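Local coordinates for CyaB (Pseudomonas aeruginosa, PDB 3R5G), which probably catalyses the formation of cyclic AMP from ATP through this class III nucleotide cyclase domain, one part of a longer membrane protein, at residues Ala80-Gly85 / Met112-Gly117; Ala87-Met92 / Gly152-Ser157; Val121-Ala126 / Met130-Ile135. All coordinates share one frame; numbering follows the deposited sequence.

Interaction 1: residues Ala80-Gly85 / Met112-Gly117; sequences AAVSMG and MGINTG
M112 and I114 meet backbone carbonyls of helix 80-85, the flat groups of this contact; no aromatic ring, side-chain amide or guanidinium takes part across it. The carbonyl of G85 takes the first approach, with M112 CE 3.3 Å from G85 O. The carbonyl of A81 takes the second, with I114 CD1 4.1 Å from A81 O. Both are van der Waals contacts. No hydrogen bond joins the two segments.

M112 points at the helix from the strand. Its chain runs straight as far as SD and then turns; chi3 at -125° puts CE beside the G85 carbonyl. SD itself lies 3.5 Å from G85 CA. G85 has no side chain, and the sulfur therefore sits directly against the helix backbone.

I114 is the middle of the contact. CG1 stands anti to the carbonyl carbon (chi1 -57°) and the chain is extended beyond it, which carries CD1 to the helix. CD1 reaches V82 CG2 at 3.8 Å, and the two side chains cross obliquely. The other branch, CG2, is 4.5 Å from A81 CB, a looser contact.

All five touching residues are buried. T11 and F13 of strand 6-18 extend the packing: T11 meets A81 and I114, and F13 meets M112 and M84. On the V82 side, T160 and I164 of helix 158-164 close in.

The axes of segments 80-85 and 112-116 come within 9.6 Å and run nearly antiparallel, at 174°. Helix 74-100 follows strand 61-66 and leads into strand 109-116, so the contact folds the helix back onto the next strand of the sheet. This belongs to the beta-alpha-beta-beta-alpha-beta, ferredoxin-like core of class III nucleotide cyclase domains.

Interaction 2: residues Ala87-Met92 / Gly152-Ser157; sequences AMRKHM and GEILIS
R89 reaches from helix 74-100 over I154 at the start of strand 154-157. This strand lies parallel to strand 109-116 and widens the sheet of the cyclase fold, and the helix packs against the same sheet. The guanidinium turns one face to the end of the isoleucine. I154 CD1 sits over the centre of that face, 3.7 Å from R89 CZ. I154 CG1 follows behind it, 3.7 Å from R89 NH1.

The R89 chain leaves the helix toward the strand with CG anti to the backbone N. It then bends at chi3 (65°), which lays the flat group across the isoleucine. At the rim of the guanidinium, R89 NH1 donates a hydrogen bond to G152 O at 2.9 Å. The bond is moderately bent, with an N-H...O angle of 150°. G152 O lies 17° out of the guanidinium plane. R89 CD also comes within 3.2 Å of G152 O, so the carbonyl is approached by two atoms of one side chain. G152 lies in the loop before the strand, with a positive phi that glycine takes easily.

The other terminal nitrogen, R89 NH2, has partners beyond the two segments. It forms a salt bridge with D192 OD1 and a hydrogen bond with V190 O. The guanidinium thus ties helix 74-100 to the loop at G152 and to the end of strand 185-190. These bonds would fix its rotation above I154.

A water lies in the guanidinium plane at its edge and accepts from R89 NH1 at 3.0 Å and from I154 N at 3.0 Å.

Interaction 3: residues Val121-Ala126 / Met130-Ile135; sequences VGNFGA and MDYTII
F124 and T133 touch where the aromatic ring lies beside its neighbouring strand. T133 CG2 comes in at the ring edge, in plane, 3.6 Å from F124 CD1. Further along, F124 CZ is 3.9 Å from I135 CD1. One face of the same ring covers the backbone of G122, with G122 C placed toward the rim.

V121 and Y132 occupy the other face of the strand pair, with N123 and I134. V121 CG1 is 3.3 Å from I134 CG2, tighter than usual for two carbons. These side chains lie side by side and point the same way. V121 CG1 also packs on Y132. N123 OD1 meets the edge of the Y132 ring in its plane, 3.4 Å from Y132 CD1. The amide and ring planes are 59° apart.

The backbones are held by four hydrogen bonds in two antiparallel hydrogen-bonded pairs, G122 with T133 and F124 with D131. The axes of segments 121-124 and 130-135 cross at 162°. Together they form the beta hairpin of strands 118-124 and 129-135, which projects from the body of the cyclase domain as an arm against the second subunit.

Near the turn, M130 folds back toward the first strand. The bend at chi2 (75°) brings M130 SD to 3.3 Å from A126 O. M130 CE is then 3.6 Å from N123 O.

Outside the hairpin, N37 of the second subunit accepts from G125 N and donates to N123 O. L32 and T33 of that subunit pack on I135 and F124. In the same chain, T133 OG1 is hydrogen-bonded to D55 OD2 and Y132 OH to D68 OD2.

How the interactions relate
Interactions 1 and 2 share helix 74-100 and lie about 9 Å apart, centre to centre. Their strands are neighbours in the sheet, where I114 N probably bonds to L155 O. M112 and I154 also pack against helix residues of the other contact, R89 and G85. Interaction 1 is fully buried and apolar. Interaction 2 is partly buried; its arginine combines hydrogen bonds, one to a water, with packing on an isoleucine. Interaction 3 is mostly buried but peripheral, its centre about 21 Å from that of interaction 1, with M130 and D131 exposed. It joins strands by backbone bonds and faces the second subunit, which touches neither of the others.

Interaction 1: residues Ala80-Gly85 / Met112-Gly117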
ATOM      1  N   ALA A  80       4.120  -1.551 -23.190  1.00  9.38           N
ATOM      2  CA  ALA A  80       3.790  -0.209 -22.773  1.00  9.76           C
ATOM      3  C   ALA A  80       4.121   0.096 -21.286  1.00  8.46           C
ATOM      4  O   ALA A  80       4.720   1.161 -20.936  1.00  9.15           O
ATOM      5  CB  ALA A  80       2.272   0.049 -23.046  1.00 10.89           C
ATOM      6  N   ALA A  81       3.833  -0.919 -20.408  1.00  7.17           N
ATOM      7  CA  ALA A  81       4.066  -0.702 -18.993  1.00  8.30           C
ATOM      8  C   ALA A  81       5.598  -0.564 -18.795  1.00  8.55           C
ATOM      9  O   ALA A  81       6.008   0.251 -18.025  1.00  7.88           O
ATOM     10  CB  ALA A  81       3.598  -1.937 -18.205  1.00  8.50           C
ATOM     11  N   VAL A  82       6.381  -1.464 -19.354  1.00  7.62           N
ATOM     12  CA  VAL A  82       7.858  -1.375 -19.074  1.00  7.56           C
ATOM     13  C   VAL A  82       8.457  -0.138 -19.705  1.00  7.92           C
ATOM     14  O   VAL A  82       9.376   0.465 -19.111  1.00  9.03           O
ATOM     15  CB  VAL A  82       8.464  -2.664 -19.571  1.00  7.77           C
ATOM     16  CG1 VAL A  82      10.028  -2.739 -19.360  1.00 10.46           C
ATOM     17  CG2 VAL A  82       7.918  -3.826 -18.714  1.00  9.53           C
ATOM     18  N   SER A  83       7.998   0.225 -20.911  1.00  8.74           N
ATOM     19  CA  SER A  83       8.487   1.436 -21.587  1.00  8.90           C
ATOM     20  C   SER A  83       8.127   2.631 -20.771  1.00  8.76           C
ATOM     21  O   SER A  83       8.940   3.574 -20.669  1.00  9.22           O
ATOM     22  CB  SER A  83       7.918   1.530 -23.038  1.00  9.58           C
ATOM     23  OG  SER A  83       8.321   0.382 -23.776  1.00 10.42           O
ATOM     24  N   MET A  84       6.931   2.672 -20.138  1.00  8.74           N
ATOM     25  CA  MET A  84       6.579   3.744 -19.233  1.00  9.10           C
ATOM     26  C   MET A  84       7.579   3.814 -18.079  1.00  9.56           C
ATOM     27  O   MET A  84       8.086   4.901 -17.719  1.00  9.40           O
ATOM     28  CB  MET A  84       5.157   3.466 -18.793  1.00  7.80           C
ATOM     29  CG  MET A  84       4.699   4.469 -17.764  1.00 11.57           C
ATOM     30  SD  MET A  84       3.252   4.032 -16.807  1.00 10.56           S
ATOM     31  CE  MET A  84       4.063   2.704 -15.829  1.00 10.16           C
ATOM     32  N   GLY A  85       7.915   2.648 -17.532  1.00  8.14           N
ATOM     33  CA  GLY A  85       8.897   2.675 -16.430  1.00  8.63           C
ATOM     34  C   GLY A  85      10.263   3.185 -16.856  1.00  6.63           C
ATOM     35  O   GLY A  85      10.853   3.969 -16.099  1.00  8.67           O
ATOM     36  N   MET A 112      11.081   0.241  -9.205  1.00 10.04           N
ATOM     37  CA  MET A 112       9.869  -0.264  -9.847  1.00 10.04           C
ATOM     38  C   MET A 112       9.785  -1.757  -9.887  1.00 10.36           C
ATOM     39  O   MET A 112      10.842  -2.404 -10.076  1.00  9.76           O
ATOM     40  CB  MET A 112       9.833   0.243 -11.326  1.00  9.84           C
ATOM     41  CG  MET A 112       9.921   1.765 -11.334  1.00 12.01           C
ATOM     42  SD  MET A 112       9.996   2.358 -13.070  1.00 13.77           S
ATOM     43  CE  MET A 112      11.411   3.256 -12.902  1.00 22.97           C
ATOM     44  N   GLY A 113       8.559  -2.283  -9.819  1.00  9.40           N
ATOM     45  CA  GLY A 113       8.299  -3.697  -9.948  1.00  8.62           C
ATOM     46  C   GLY A 113       7.171  -3.892 -10.954  1.00  8.98           C
ATOM     47  O   GLY A 113       6.205  -3.097 -10.841  1.00  9.38           O
ATOM     48  N   ILE A 114       7.230  -4.879 -11.828  1.00  8.96           N
ATOM     49  CA  ILE A 114       6.202  -5.047 -12.883  1.00  8.40           C
ATOM     50  C   ILE A 114       5.954  -6.514 -12.983  1.00 10.93           C
ATOM     51  O   ILE A 114       6.930  -7.300 -13.088  1.00 10.26           O
ATOM     52  CB  ILE A 114       6.679  -4.417 -14.202  1.00  6.93           C
ATOM     53  CG1 ILE A 114       7.007  -2.963 -13.956  1.00 10.47           C
ATOM     54  CG2 ILE A 114       5.598  -4.618 -15.256  1.00 10.50           C
ATOM     55  CD1 ILE A 114       7.619  -2.270 -15.245  1.00 10.56           C
ATOM     56  N   ASN A 115       4.685  -6.925 -13.066  1.00  9.42           N
ATOM     57  CA  ASN A 115       4.365  -8.307 -13.286  1.00  7.87           C
ATOM     58  C   ASN A 115       3.188  -8.367 -14.201  1.00  9.89           C
ATOM     59  O   ASN A 115       2.360  -7.436 -14.222  1.00 11.44           O
ATOM     60  CB  ASN A 115       4.012  -8.952 -11.919  1.00  9.32           C
ATOM     61  CG  ASN A 115       3.535 -10.401 -12.042  1.00 12.03           C
ATOM     62  OD1 ASN A 115       4.195 -11.223 -12.708  1.00 10.98           O
ATOM     63  ND2 ASN A 115       2.371 -10.695 -11.482  1.00 12.63           N
ATOM     64  N   THR A 116       2.976  -9.438 -14.903  1.00  8.81           N
ATOM     65  CA  THR A 116       1.849  -9.653 -15.811  1.00 11.37           C
ATOM     66  C   THR A 116       1.168 -10.958 -15.426  1.00 11.93           C
ATOM     67  O   THR A 116       1.806 -11.935 -15.126  1.00 13.39           O
ATOM     68  CB  THR A 116       2.380  -9.830 -17.203  1.00 13.47           C
ATOM     69  OG1 THR A 116       3.149  -8.685 -17.595  1.00 11.40           O
ATOM     70  CG2 THR A 116       1.241 -10.126 -18.287  1.00 11.01           C
ATOM     71  N   GLY A 117      -0.145 -10.932 -15.344  1.00 12.22           N
ATOM     72  CA  GLY A 117      -0.932 -12.167 -15.058  1.00 11.73           C
ATOM     73  C   GLY A 117      -2.384 -11.789 -14.847  1.00 13.46           C
ATOM     74  O   GLY A 117      -2.787 -10.615 -14.978  1.00 13.72           O
TER

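Interaction 2: residues Ala87-Met92 / Gly152-Ser157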
ATOM      1  N   ALA A  87      10.797   5.311 -19.205  1.00  9.59           N
ATOM      2  CA  ALA A  87      10.635   6.710 -19.326  1.00 10.48           C
ATOM      3  C   ALA A  87      10.584   7.457 -18.026  1.00  9.97           C
ATOM      4  O   ALA A  87      11.092   8.603 -17.907  1.00 11.22           O
ATOM      5  CB  ALA A  87       9.333   6.962 -20.166  1.00  9.37           C
ATOM      6  N   MET A  88       9.933   6.917 -16.983  1.00  9.60           N
ATOM      7  CA  MET A  88       9.890   7.521 -15.682  1.00  9.86           C
ATOM      8  C   MET A  88      11.277   7.571 -15.083  1.00 10.25           C
ATOM      9  O   MET A  88      11.605   8.576 -14.445  1.00 11.99           O
ATOM     10  CB  MET A  88       8.941   6.735 -14.770  1.00 10.03           C
ATOM     11  CG  MET A  88       7.463   6.857 -15.193  1.00 11.34           C
ATOM     12  SD  MET A  88       6.466   5.762 -14.172  1.00 11.39           S
ATOM     13  CE  MET A  88       4.838   6.482 -14.464  1.00 13.69           C
ATOM     14  N   ARG A  89      12.043   6.496 -15.239  1.00 10.15           N
ATOM     15  CA  ARG A  89      13.411   6.494 -14.661  1.00 10.89           C
ATOM     16  C   ARG A  89      14.243   7.575 -15.358  1.00 12.64           C
ATOM     17  O   ARG A  89      15.066   8.259 -14.640  1.00 13.50           O
ATOM     18  CB  ARG A  89      13.971   5.089 -14.856  1.00  9.94           C
ATOM     19  CG  ARG A  89      15.397   4.975 -14.345  1.00 12.78           C
ATOM     20  CD  ARG A  89      15.873   3.545 -14.163  1.00 13.29           C
ATOM     21  NE  ARG A  89      15.914   2.910 -15.478  1.00 10.06           N
ATOM     22  CZ  ARG A  89      16.153   1.578 -15.651  1.00 11.18           C
ATOM     23  NH1 ARG A  89      16.382   0.835 -14.531  1.00 11.89           N
ATOM     24  NH2 ARG A  89      16.197   1.018 -16.839  1.00 11.33           N
ATOM     25  N   LYS A  90      14.066   7.768 -16.687  1.00 11.14           N
ATOM     26  CA  LYS A  90      14.804   8.855 -17.354  1.00 11.92           C
ATOM     27  C   LYS A  90      14.328  10.186 -16.848  1.00 11.89           C
ATOM     28  O   LYS A  90      15.143  11.097 -16.635  1.00 14.12           O
ATOM     29  CB  LYS A  90      14.646   8.804 -18.862  1.00 14.05           C
ATOM     30  CG  LYS A  90      15.284   7.674 -19.572  1.00 14.96           C
ATOM     31  CD  LYS A  90      14.963   7.674 -21.025  1.00 17.42           C
ATOM     32  CE  LYS A  90      15.593   6.445 -21.694  1.00 14.88           C
ATOM     33  NZ  LYS A  90      15.171   6.242 -23.075  1.00 16.81           N
ATOM     34  N   HIS A  91      13.043  10.359 -16.616  1.00 12.02           N
ATOM     35  CA  HIS A  91      12.563  11.676 -16.217  1.00 14.02           C
ATOM     36  C   HIS A  91      12.978  11.993 -14.798  1.00 15.80           C
ATOM     37  O   HIS A  91      13.157  13.149 -14.392  1.00 17.14           O
ATOM     38  CB  HIS A  91      11.047  11.723 -16.357  1.00 14.46           C
ATOM     39  CG  HIS A  91      10.523  13.107 -16.311  1.00 16.21           C
ATOM     40  ND1 HIS A  91      10.814  14.033 -17.287  1.00 21.58           N
ATOM     41  CD2 HIS A  91       9.653  13.684 -15.451  1.00 19.79           C
ATOM     42  CE1 HIS A  91      10.186  15.163 -16.985  1.00 19.97           C
ATOM     43  NE2 HIS A  91       9.461  14.971 -15.887  1.00 20.95           N
ATOM     44  N   MET A  92      13.218  10.981 -13.994  1.00 14.74           N
ATOM     45  CA  MET A  92      13.725  11.232 -12.667  1.00 15.29           C
ATOM     46  C   MET A  92      15.039  11.927 -12.661  1.00 17.06           C
ATOM     47  O   MET A  92      15.282  12.661 -11.707  1.00 16.43           O
ATOM     48  CB  MET A  92      13.814   9.912 -11.878  1.00 17.44           C
ATOM     49  CG  MET A  92      12.581   9.597 -11.159  1.00 27.06           C
ATOM     50  SD  MET A  92      12.350  10.689  -9.716  1.00 26.71           S
ATOM     51  CE  MET A  92      13.134  10.007  -8.280  1.00 29.74           C
ATOM     52  N   GLY A 152      16.797   2.672  -8.479  1.00 14.56           N
ATOM     53  CA  GLY A 152      17.159   2.782  -9.861  1.00 15.35           C
ATOM     54  C   GLY A 152      16.875   1.596 -10.742  1.00 14.35           C
ATOM     55  O   GLY A 152      17.244   1.659 -11.941  1.00 16.78           O
ATOM     56  N   GLU A 153      16.284   0.585 -10.172  1.00 13.64           N
ATOM     57  CA  GLU A 153      16.110  -0.709 -10.884  1.00 12.68           C
ATOM     58  C   GLU A 153      14.632  -0.866 -11.234  1.00 11.97           C
ATOM     59  O   GLU A 153      13.713  -0.350 -10.504  1.00 14.10           O
ATOM     60  CB  GLU A 153      16.481  -1.806  -9.887  1.00 14.87           C
ATOM     61  CG  GLU A 153      16.577  -3.177 -10.389  1.00 19.66           C
ATOM     62  CD  GLU A 153      17.264  -4.059  -9.312  1.00 20.44           C
ATOM     63  OE1 GLU A 153      16.770  -4.219  -8.224  1.00 20.38           O
ATOM     64  OE2 GLU A 153      18.343  -4.620  -9.598  1.00 28.58           O
ATOM     65  N   ILE A 154      14.405  -1.494 -12.381  1.00  9.91           N
ATOM     66  CA  ILE A 154      13.101  -1.934 -12.747  1.00  9.37           C
ATOM     67  C   ILE A 154      13.182  -3.451 -12.761  1.00  9.24           C
ATOM     68  O   ILE A 154      13.855  -4.091 -13.643  1.00 11.60           O
ATOM     69  CB  ILE A 154      12.764  -1.478 -14.173  1.00 10.55           C
ATOM     70  CG1 ILE A 154      12.795  -0.014 -14.205  1.00  9.59           C
ATOM     71  CG2 ILE A 154      11.370  -1.998 -14.567  1.00 12.28           C
ATOM     72  CD1 ILE A 154      12.587   0.634 -15.638  1.00  9.35           C
ATOM     73  N   LEU A 155      12.433  -4.045 -11.876  1.00  8.92           N
ATOM     74  CA  LEU A 155      12.428  -5.523 -11.780  1.00  9.82           C
ATOM     75  C   LEU A 155      11.163  -6.088 -12.366  1.00  9.78           C
ATOM     76  O   LEU A 155      10.044  -5.556 -12.042  1.00 10.95           O
ATOM     77  CB  LEU A 155      12.492  -6.049 -10.342  1.00 11.70           C
ATOM     78  CG  LEU A 155      13.809  -5.836  -9.612  1.00 14.82           C
ATOM     79  CD1 LEU A 155      13.813  -6.666  -8.297  1.00 15.26           C
ATOM     80  CD2 LEU A 155      14.928  -6.411 -10.476  1.00 16.18           C
ATOM     81  N   ILE A 156      11.185  -7.113 -13.206  1.00  8.18           N
ATOM     82  CA  ILE A 156      10.002  -7.680 -13.786  1.00  8.28           C
ATOM     83  C   ILE A 156      10.027  -9.197 -13.581  1.00  8.99           C
ATOM     84  O   ILE A 156      11.125  -9.808 -13.367  1.00 10.72           O
ATOM     85  CB  ILE A 156       9.982  -7.387 -15.317  1.00  8.68           C
ATOM     86  CG1 ILE A 156      11.115  -8.059 -16.143  1.00  8.67           C
ATOM     87  CG2 ILE A 156      10.018  -5.884 -15.502  1.00  9.89           C
ATOM     88  CD1 ILE A 156      10.947  -7.969 -17.667  1.00 12.26           C
ATOM     89  N   SER A 157       8.892  -9.814 -13.651  1.00  9.21           N
ATOM     90  CA  SER A 157       8.771 -11.283 -13.570  1.00  9.49           C
ATOM     91  C   SER A 157       9.006 -11.902 -14.913  1.00 11.37           C
ATOM     92  O   SER A 157       9.137 -11.279 -15.975  1.00 11.86           O
ATOM     93  CB  SER A 157       7.385 -11.588 -13.046  1.00 13.25           C
ATOM     94  OG  SER A 157       6.455 -11.242 -14.105  1.00 11.95           O
TER
HETATM   95  O   HOH W   1      16.786  -2.083 -14.070  1.00 11.91           O

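Interaction 3: residues Val121-Ala126 / Met130-Ile135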
ATOM      1  N   VAL A 121     -10.637  -7.281 -11.603  1.00 18.86           N
ATOM      2  CA  VAL A 121     -10.810  -5.813 -11.685  1.00 19.48           C
ATOM      3  C   VAL A 121     -12.263  -5.420 -11.468  1.00 20.48           C
ATOM      4  O   VAL A 121     -13.141  -6.085 -11.988  1.00 23.63           O
ATOM      5  CB  VAL A 121     -10.545  -5.175 -13.089  1.00 23.47           C
ATOM      6  CG1 VAL A 121     -10.146  -3.621 -12.953  1.00 22.01           C
ATOM      7  CG2 VAL A 121      -9.596  -6.032 -13.854  1.00 23.42           C
ATOM      8  N   GLY A 122     -12.494  -4.396 -10.716  1.00 21.38           N
ATOM      9  CA  GLY A 122     -13.910  -4.124 -10.353  1.00 22.29           C
ATOM     10  C   GLY A 122     -14.014  -2.924  -9.500  1.00 20.78           C
ATOM     11  O   GLY A 122     -13.041  -2.229  -9.218  1.00 21.27           O
ATOM     12  N   ASN A 123     -15.251  -2.642  -9.023  1.00 20.85           N
ATOM     13  CA  ASN A 123     -15.432  -1.569  -8.113  1.00 21.20           C
ATOM     14  C   ASN A 123     -15.489  -2.132  -6.703  1.00 21.37           C
ATOM     15  O   ASN A 123     -16.353  -2.969  -6.392  1.00 25.49           O
ATOM     16  CB  ASN A 123     -16.756  -0.798  -8.409  1.00 21.92           C
ATOM     17  CG  ASN A 123     -16.722  -0.179  -9.747  1.00 26.65           C
ATOM     18  OD1 ASN A 123     -15.923   0.742  -9.994  1.00 32.57           O
ATOM     19  ND2 ASN A 123     -17.568  -0.673 -10.647  1.00 32.73           N
ATOM     20  N   PHE A 124     -14.533  -1.674  -5.884  1.00 19.47           N
ATOM     21  CA  PHE A 124     -14.384  -2.222  -4.518  1.00 18.21           C
ATOM     22  C   PHE A 124     -14.405  -1.118  -3.521  1.00 18.64           C
ATOM     23  O   PHE A 124     -13.965  -0.023  -3.770  1.00 18.91           O
ATOM     24  CB  PHE A 124     -13.054  -2.959  -4.412  1.00 17.95           C
ATOM     25  CG  PHE A 124     -12.926  -4.083  -5.362  1.00 17.05           C
ATOM     26  CD1 PHE A 124     -11.925  -4.075  -6.312  1.00 20.11           C
ATOM     27  CD2 PHE A 124     -13.831  -5.146  -5.340  1.00 22.60           C
ATOM     28  CE1 PHE A 124     -11.789  -5.118  -7.198  1.00 21.92           C
ATOM     29  CE2 PHE A 124     -13.682  -6.221  -6.218  1.00 22.44           C
ATOM     30  CZ  PHE A 124     -12.658  -6.201  -7.176  1.00 23.04           C
ATOM     31  N   GLY A 125     -15.002  -1.359  -2.326  1.00 17.92           N
ATOM     32  CA  GLY A 125     -15.034  -0.404  -1.307  1.00 17.56           C
ATOM     33  C   GLY A 125     -16.300  -0.418  -0.432  1.00 17.54           C
ATOM     34  O   GLY A 125     -17.064  -1.391  -0.483  1.00 23.19           O
ATOM     35  N   ALA A 126     -16.374   0.605   0.404  1.00 21.19           N
ATOM     36  CA  ALA A 126     -17.516   0.884   1.251  1.00 22.63           C
ATOM     37  C   ALA A 126     -18.455   1.829   0.495  1.00 26.80           C
ATOM     38  O   ALA A 126     -18.087   2.457  -0.515  1.00 27.55           O
ATOM     39  CB  ALA A 126     -17.056   1.500   2.537  1.00 23.15           C
ATOM     40  N   MET A 130     -15.899   4.160  -2.722  1.00 31.76           N
ATOM     41  CA  MET A 130     -15.798   3.126  -3.717  1.00 33.15           C
ATOM     42  C   MET A 130     -14.711   3.488  -4.770  1.00 33.05           C
ATOM     43  O   MET A 130     -14.579   4.655  -5.184  1.00 32.78           O
ATOM     44  CB  MET A 130     -17.151   3.069  -4.400  1.00 33.70           C
ATOM     45  CG  MET A 130     -17.531   1.716  -4.823  1.00 36.88           C
ATOM     46  SD  MET A 130     -18.042   0.729  -3.369  1.00 41.42           S
ATOM     47  CE  MET A 130     -18.285  -0.712  -4.384  1.00 36.31           C
ATOM     48  N   ASP A 131     -13.937   2.491  -5.215  1.00 31.81           N
ATOM     49  CA  ASP A 131     -12.980   2.740  -6.281  1.00 30.43           C
ATOM     50  C   ASP A 131     -12.863   1.600  -7.271  1.00 28.15           C
ATOM     51  O   ASP A 131     -13.012   0.416  -6.965  1.00 26.23           O
ATOM     52  CB  ASP A 131     -11.643   3.155  -5.742  1.00 31.56           C
ATOM     53  CG  ASP A 131     -11.710   4.491  -5.036  1.00 38.61           C
ATOM     54  OD1 ASP A 131     -11.709   5.574  -5.725  1.00 44.12           O
ATOM     55  OD2 ASP A 131     -11.818   4.441  -3.782  1.00 42.74           O
ATOM     56  N   TYR A 132     -12.599   1.988  -8.518  1.00 25.37           N
ATOM     57  CA  TYR A 132     -12.359   1.003  -9.571  1.00 22.96           C
ATOM     58  C   TYR A 132     -10.892   0.616  -9.501  1.00 22.97           C
ATOM     59  O   TYR A 132     -10.028   1.505  -9.566  1.00 24.01           O
ATOM     60  CB  TYR A 132     -12.551   1.760 -10.914  1.00 22.14           C
ATOM     61  CG  TYR A 132     -12.522   0.864 -12.025  1.00 20.66           C
ATOM     62  CD1 TYR A 132     -13.648   0.088 -12.372  1.00 21.47           C
ATOM     63  CD2 TYR A 132     -11.343   0.680 -12.744  1.00 19.71           C
ATOM     64  CE1 TYR A 132     -13.623  -0.774 -13.428  1.00 19.60           C
ATOM     65  CE2 TYR A 132     -11.302  -0.146 -13.809  1.00 18.24           C
ATOM     66  CZ  TYR A 132     -12.411  -0.909 -14.171  1.00 18.00           C
ATOM     67  OH  TYR A 132     -12.471  -1.768 -15.214  1.00 21.93           O
ATOM     68  N   THR A 133     -10.601  -0.665  -9.249  1.00 19.58           N
ATOM     69  CA  THR A 133      -9.193  -1.054  -8.906  1.00 19.90           C
ATOM     70  C   THR A 133      -9.045  -2.544  -9.126  1.00 16.40           C
ATOM     71  O   THR A 133      -9.917  -3.187  -9.699  1.00 15.78           O
ATOM     72  CB  THR A 133      -8.838  -0.581  -7.507  1.00 20.39           C
ATOM     73  OG1 THR A 133      -7.457  -0.895  -7.150  1.00 21.82           O
ATOM     74  CG2 THR A 133      -9.819  -1.187  -6.490  1.00 23.55           C
ATOM     75  N   ILE A 134      -7.896  -3.141  -8.749  1.00 16.05           N
ATOM     76  CA  ILE A 134      -7.594  -4.534  -9.069  1.00 14.44           C
ATOM     77  C   ILE A 134      -7.042  -5.182  -7.821  1.00 14.13           C
ATOM     78  O   ILE A 134      -6.439  -4.502  -6.930  1.00 16.16           O
ATOM     79  CB  ILE A 134      -6.501  -4.604 -10.219  1.00 15.73           C
ATOM     80  CG1 ILE A 134      -5.250  -3.749  -9.861  1.00 13.79           C
ATOM     81  CG2 ILE A 134      -7.139  -3.985 -11.524  1.00 16.75           C
ATOM     82  CD1 ILE A 134      -4.021  -3.986 -10.916  1.00 19.54           C
ATOM     83  N   ILE A 135      -7.277  -6.486  -7.779  1.00 13.58           N
ATOM     84  CA  ILE A 135      -6.764  -7.319  -6.680  1.00 13.72           C
ATOM     85  C   ILE A 135      -6.329  -8.690  -7.212  1.00 13.99           C
ATOM     86  O   ILE A 135      -6.743  -9.145  -8.299  1.00 14.91           O
ATOM     87  CB  ILE A 135      -7.861  -7.472  -5.601  1.00 17.10           C
ATOM     88  CG1 ILE A 135      -9.072  -8.233  -6.158  1.00 17.43           C
ATOM     89  CG2 ILE A 135      -8.263  -6.189  -4.981  1.00 17.19           C
ATOM     90  CD1 ILE A 135     -10.249  -8.496  -5.063  1.00 21.37           C
TER